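Local coordinates for A rubisco-like protein (Burkholderia fungorum, PDB 3NWR) that is of undefined function but belongs to the rubisco-like proteins, is classed as a lyase and probably acts on a metabolite other than ribulose bisphosphate, at residues A71-P76 against G87-A92; R29-M34 against A59-I64. All coordinates share one frame; numbering follows the deposited sequence.

Contact 1 of 2, residues A71-P76 against G87-A92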
loop_
_atom_site.group_PDB
_atom_site.type_symbol
_atom_site.label_atom_id
_atom_site.label_comp_id
_atom_site.label_asym_id
_atom_site.label_seq_id
_atom_site.Cartn_x
_atom_site.Cartn_y
_atom_site.Cartn_z
ATOM N N ALA A 71 -5.303 28.914 -2.148
ATOM C CA ALA A 71 -6.235 29.645 -3.005
ATOM C C ALA A 71 -7.083 28.702 -3.847
ATOM O O ALA A 71 -8.160 29.074 -4.317
ATOM C CB ALA A 71 -5.478 30.613 -3.899
ATOM N N ARG A 72 -6.585 27.483 -4.039
ATOM C CA ARG A 72 -7.304 26.452 -4.777
ATOM C C ARG A 72 -7.193 25.135 -4.016
ATOM O O ARG A 72 -6.204 24.904 -3.322
ATOM C CB ARG A 72 -6.711 26.289 -6.174
ATOM C CG ARG A 72 -5.208 26.061 -6.162
ATOM C CD ARG A 72 -4.683 25.606 -7.515
ATOM N NE ARG A 72 -3.268 25.242 -7.447
ATOM C CZ ARG A 72 -2.816 24.072 -7.000
ATOM N NH1 ARG A 72 -3.665 23.146 -6.573
ATOM N NH2 ARG A 72 -1.513 23.827 -6.978
ATOM N N PRO A 73 -8.210 24.271 -4.139
ATOM C CA PRO A 73 -8.193 22.978 -3.435
ATOM C C PRO A 73 -7.141 22.032 -4.017
ATOM O O PRO A 73 -7.005 21.935 -5.240
ATOM C CB PRO A 73 -9.596 22.423 -3.682
ATOM C CG PRO A 73 -10.073 23.118 -4.936
ATOM C CD PRO A 73 -9.445 24.476 -4.916
ATOM N N SER A 74 -6.407 21.342 -3.149
ATOM C CA SER A 74 -5.344 20.449 -3.600
ATOM C C SER A 74 -5.892 19.185 -4.264
ATOM O O SER A 74 -5.261 18.634 -5.167
ATOM C CB SER A 74 -4.431 20.069 -2.436
ATOM O OG SER A 74 -3.764 21.208 -1.910
ATOM N N LEU A 75 -7.054 18.729 -3.805
ATOM C CA LEU A 75 -7.674 17.511 -4.323
ATOM C C LEU A 75 -9.132 17.744 -4.707
ATOM O O LEU A 75 -9.837 18.516 -4.053
ATOM C CB LEU A 75 -7.633 16.396 -3.273
ATOM C CG LEU A 75 -6.281 15.991 -2.680
ATOM C CD1 LEU A 75 -6.522 15.044 -1.505
ATOM C CD2 LEU A 75 -5.393 15.335 -3.733
ATOM N N PRO A 76 -9.595 17.067 -5.767
ATOM C CA PRO A 76 -11.031 17.070 -6.069
ATOM C C PRO A 76 -11.829 16.482 -4.915
ATOM O O PRO A 76 -11.323 15.652 -4.153
ATOM C CB PRO A 76 -11.144 16.137 -7.281
ATOM C CG PRO A 76 -9.777 16.078 -7.865
ATOM C CD PRO A 76 -8.821 16.261 -6.727
ATOM N N GLY A 87 -14.309 28.633 -1.102
ATOM C CA GLY A 87 -12.984 28.705 -0.519
ATOM C C GLY A 87 -12.961 29.816 0.512
ATOM O O GLY A 87 -14.007 30.385 0.834
ATOM N N PRO A 88 -11.772 30.142 1.038
ATOM C CA PRO A 88 -10.485 29.531 0.691
ATOM C C PRO A 88 -10.364 28.132 1.287
ATOM O O PRO A 88 -11.224 27.711 2.059
ATOM C CB PRO A 88 -9.461 30.457 1.363
ATOM C CG PRO A 88 -10.228 31.675 1.790
ATOM C CD PRO A 88 -11.618 31.216 2.030
ATOM N N TRP A 89 -9.301 27.427 0.925
ATOM C CA TRP A 89 -9.080 26.083 1.443
ATOM C C TRP A 89 -8.066 26.119 2.569
ATOM O O TRP A 89 -6.854 26.168 2.352
ATOM C CB TRP A 89 -8.715 25.126 0.306
ATOM C CG TRP A 89 -9.918 24.894 -0.526
ATOM C CD1 TRP A 89 -10.814 23.874 -0.405
ATOM C CD2 TRP A 89 -10.424 25.756 -1.551
ATOM N NE1 TRP A 89 -11.834 24.029 -1.312
ATOM C CE2 TRP A 89 -11.614 25.176 -2.031
ATOM C CE3 TRP A 89 -9.974 26.952 -2.122
ATOM C CZ2 TRP A 89 -12.363 25.747 -3.057
ATOM C CZ3 TRP A 89 -10.722 27.519 -3.142
ATOM C CH2 TRP A 89 -11.900 26.917 -3.596
ATOM N N ARG A 90 -8.595 26.148 3.785
ATOM C CA ARG A 90 -7.789 26.338 4.966
ATOM C C ARG A 90 -6.868 25.149 5.213
ATOM O O ARG A 90 -7.200 24.013 4.876
ATOM C CB ARG A 90 -8.690 26.610 6.170
ATOM C CG ARG A 90 -9.631 27.797 5.932
ATOM C CD ARG A 90 -10.743 27.874 6.972
ATOM N NE ARG A 90 -10.214 28.179 8.295
ATOM C CZ ARG A 90 -10.968 28.383 9.370
ATOM N NH1 ARG A 90 -12.290 28.305 9.282
ATOM N NH2 ARG A 90 -10.398 28.653 10.534
ATOM N N ARG A 91 -5.713 25.423 5.798
ATOM C CA ARG A 91 -4.746 24.380 6.096
ATOM C C ARG A 91 -4.390 24.402 7.568
ATOM O O ARG A 91 -4.324 25.464 8.186
ATOM C CB ARG A 91 -3.497 24.552 5.234
ATOM C CG ARG A 91 -3.748 24.239 3.762
ATOM C CD ARG A 91 -2.613 24.707 2.872
ATOM N NE ARG A 91 -1.364 24.011 3.148
ATOM C CZ ARG A 91 -0.314 24.562 3.751
ATOM N NH1 ARG A 91 -0.358 25.826 4.153
ATOM N NH2 ARG A 91 0.783 23.849 3.959
ATOM N N ALA A 92 -4.172 23.225 8.139
ATOM C CA ALA A 92 -3.767 23.145 9.531
ATOM C C ALA A 92 -2.924 21.915 9.809
ATOM O O ALA A 92 -3.116 20.869 9.182
ATOM C CB ALA A 92 -4.984 23.154 10.442
#
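With CG anti to the carbonyl carbon (chi1 -71°) and the indole plane set nearly square to the plane of CA, CB and CG (chi2 -94°), Trp89 presents one face of its ring to Pro73. The pyrrolidine lies flat over that face. Its CD stands over the six-membered ring, 3.5 Å from the centroid of Trp89 and 2° off the normal, a well-centred CH-pi contact. On the pyrrole half, Pro73 CB comes within 3.6 Å of Trp89 NE1, so the proline spans both rings of the indole. The main chain before it helps to cover the same face, with Arg72 C near the rim. At the edge, close to the ring plane, Ala71 O approaches Trp89 CZ3 at 3.2 Å, placing a carbonyl oxygen beside the weakly positive rim of the aromatic system. The opposite face is backed by Gly87 CA, 3.6 Å above the plane, and the cis peptide between Gly87 and Pro88 leads the chain past that side; the indole thus lies between the Pro73 ring and Gly87 CA. In the antiparallel sheet of the rubisco-type N-terminal domain, strand 60-70 runs out here into 71-76, the chain passes through helix 78-82, and it returns as strand 89-99, with Trp89 still backbone-bonded to Ala70. No hydrogen bond joins the two segments, and the contact is apolar apart from the carbonyl. Ser74 OG is hydrogen-bonded to Glu22 of strand 14-23, while Pro76 O accepts a bond from Arg293 of the second subunit.

Contact 2 of 2, residues R29-M34 against A59-I64. With SO4 (sulfate ion), chain D.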
loop_
_atom_site.group_PDB
_atom_site.type_symbol
_atom_site.label_atom_id
_atom_site.label_comp_id
_atom_site.label_asym_id
_atom_site.label_seq_id
_atom_site.Cartn_x
_atom_site.Cartn_y
_atom_site.Cartn_z
ATOM N N ARG A 29 -13.159 21.451 13.697
ATOM C CA ARG A 29 -14.290 20.538 13.575
ATOM C C ARG A 29 -13.895 19.316 12.753
ATOM O O ARG A 29 -14.214 18.180 13.110
ATOM C CB ARG A 29 -15.485 21.229 12.928
ATOM C CG ARG A 29 -16.724 20.350 12.873
ATOM C CD ARG A 29 -17.646 20.749 11.732
ATOM N NE ARG A 29 -18.177 19.569 11.052
ATOM C CZ ARG A 29 -18.460 19.525 9.755
ATOM N NH1 ARG A 29 -18.269 20.597 8.999
ATOM N NH2 ARG A 29 -18.935 18.408 9.214
ATOM N N VAL A 30 -13.194 19.563 11.652
ATOM C CA VAL A 30 -12.756 18.487 10.778
ATOM C C VAL A 30 -11.795 17.563 11.511
ATOM O O VAL A 30 -11.890 16.344 11.383
ATOM C CB VAL A 30 -12.143 19.042 9.475
ATOM C CG1 VAL A 30 -11.623 17.917 8.586
ATOM C CG2 VAL A 30 -13.195 19.869 8.735
ATOM N N ALA A 31 -10.887 18.136 12.298
ATOM C CA ALA A 31 -9.955 17.323 13.073
ATOM C C ALA A 31 -10.714 16.390 14.009
ATOM O O ALA A 31 -10.338 15.232 14.189
ATOM C CB ALA A 31 -8.990 18.217 13.859
ATOM N N ASP A 32 -11.799 16.870 14.606
ATOM C CA ASP A 32 -12.536 15.997 15.506
ATOM C C ASP A 32 -13.371 14.957 14.755
ATOM O O ASP A 32 -13.589 13.852 15.254
ATOM C CB ASP A 32 -13.393 16.777 16.497
ATOM C CG ASP A 32 -13.908 15.895 17.618
ATOM O OD1 ASP A 32 -13.081 15.398 18.418
ATOM O OD2 ASP A 32 -15.134 15.689 17.684
ATOM N N VAL A 33 -13.837 15.306 13.558
ATOM C CA VAL A 33 -14.443 14.313 12.679
ATOM C C VAL A 33 -13.436 13.184 12.436
ATOM O O VAL A 33 -13.771 12.007 12.561
ATOM C CB VAL A 33 -14.881 14.917 11.338
ATOM C CG1 VAL A 33 -15.168 13.809 10.327
ATOM C CG2 VAL A 33 -16.111 15.795 11.529
ATOM N N MET A 34 -12.198 13.551 12.111
ATOM C CA MET A 34 -11.138 12.561 11.923
ATOM C C MET A 34 -10.938 11.693 13.158
ATOM O O MET A 34 -10.875 10.464 13.069
ATOM C CB MET A 34 -9.821 13.250 11.555
ATOM C CG MET A 34 -9.906 14.041 10.280
ATOM S SD MET A 34 -8.395 14.980 9.976
ATOM C CE MET A 34 -7.236 13.606 9.877
ATOM N N ALA A 59 -10.639 8.770 20.423
ATOM C CA ALA A 59 -9.430 9.542 20.134
ATOM C C ALA A 59 -9.716 11.028 20.335
ATOM O O ALA A 59 -10.864 11.461 20.252
ATOM C CB ALA A 59 -8.953 9.281 18.708
ATOM N N SER A 60 -8.680 11.812 20.598
ATOM C CA SER A 60 -8.881 13.240 20.809
ATOM C C SER A 60 -7.891 14.086 20.028
ATOM O O SER A 60 -6.825 13.614 19.627
ATOM C CB SER A 60 -8.794 13.581 22.295
ATOM O OG SER A 60 -7.535 13.212 22.812
ATOM N N VAL A 61 -8.264 15.340 19.815
ATOM C CA VAL A 61 -7.411 16.296 19.128
ATOM C C VAL A 61 -6.588 17.037 20.173
ATOM O O VAL A 61 -7.145 17.721 21.036
ATOM C CB VAL A 61 -8.247 17.295 18.323
ATOM C CG1 VAL A 61 -7.342 18.272 17.600
ATOM C CG2 VAL A 61 -9.152 16.558 17.336
ATOM N N LEU A 62 -5.269 16.882 20.115
ATOM C CA LEU A 62 -4.385 17.474 21.120
ATOM C C LEU A 62 -3.858 18.831 20.679
ATOM O O LEU A 62 -3.550 19.681 21.514
ATOM C CB LEU A 62 -3.192 16.559 21.419
ATOM C CG LEU A 62 -3.458 15.225 22.116
ATOM C CD1 LEU A 62 -2.136 14.535 22.440
ATOM C CD2 LEU A 62 -4.299 15.422 23.372
ATOM N N ARG A 63 -3.726 19.025 19.372
ATOM C CA ARG A 63 -3.133 20.252 18.846
ATOM C C ARG A 63 -3.750 20.621 17.517
ATOM O O ARG A 63 -3.979 19.759 16.670
ATOM C CB ARG A 63 -1.616 20.096 18.656
ATOM C CG ARG A 63 -0.833 19.941 19.950
ATOM C CD ARG A 63 0.679 20.053 19.735
ATOM N NE ARG A 63 1.292 18.774 19.387
ATOM C CZ ARG A 63 1.540 17.801 20.261
ATOM N NH1 ARG A 63 1.212 17.950 21.538
ATOM N NH2 ARG A 63 2.107 16.673 19.858
ATOM N N ILE A 64 -4.001 21.911 17.325
ATOM C CA ILE A 64 -4.375 22.428 16.022
ATOM C C ILE A 64 -3.589 23.708 15.808
ATOM O O ILE A 64 -3.501 24.544 16.710
ATOM C CB ILE A 64 -5.873 22.755 15.933
ATOM C CG1 ILE A 64 -6.715 21.507 16.190
ATOM C CG2 ILE A 64 -6.203 23.348 14.564
ATOM C CD1 ILE A 64 -8.170 21.801 16.475
HETATM S S SO4 D . -18.014 24.264 9.370
HETATM O O1 SO4 D . -19.064 23.464 8.746
HETATM O O2 SO4 D . -17.520 25.254 8.418
HETATM O O3 SO4 D . -16.920 23.402 9.796
HETATM O O4 SO4 D . -18.568 24.944 10.539
HETATM O O HOH W 1 -11.196 16.009 20.028
#
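Helix 27-37 lies against one face of the antiparallel sheet in the N-terminal domain, and here Ala31 and Asp32 meet Val61 on strand 60-70, the outermost strand on that side. In Val61, chi1 of -179° puts CG1 anti to the backbone nitrogen and CG2 anti to the carbonyl carbon; CG2 makes the closer approach to the helix. This methyl is 3.9 Å from Ala31 CB and 3.6 Å from Ala31 O, pressing on both the side chain and the backbone of the helix. Polar groups join beside this apolar patch through a single water. It donates to Asp32 OD1 at 2.6 Å and accepts from Val61 N at 3.0 Å, giving a partner to a backbone N-H between residues whose own bonds go to Ser97 and Thr95 of strand 89-99. The other carboxylate oxygen, Asp32 OD2, makes a salt bridge to Arg58 just before the strand, so both carboxylate oxygens are engaged and the rotation of the group is probably restricted. Further along the strand, Leu62 and Arg63 both face Thr95 in a classic beta bulge. On the helix flank turned from the strand, Arg29 NH1 donates to sulfate O3 at 3.2 Å, in the guanidinium plane and nearly straight at 166°. Asp26 N binds the same sulfate, which probably came from the crystallisation liquor. A helix packed on one face of an antiparallel sheet, as here, is characteristic of the alpha+beta N-terminal domain of the rubisco large chain family.

Both contacts belong to the antiparallel sheet of the N-terminal domain, and their centres lie 18 Å apart. Contact 2 closes before contact 1 opens along the chain, and strand 60-70 links them: its beginning takes part in contact 2, its end runs into the loop of contact 1. Contact 1 is at the surface, with none of its touching residues buried, and it relies on aromatic and proline packing next to the second subunit. Contact 2 is partly buried, joins a helix to the outermost strand, and combines small aliphatic packing with a bridging water; no other chain of the assembly touches it. Neither has a direct hydrogen bond between its segments.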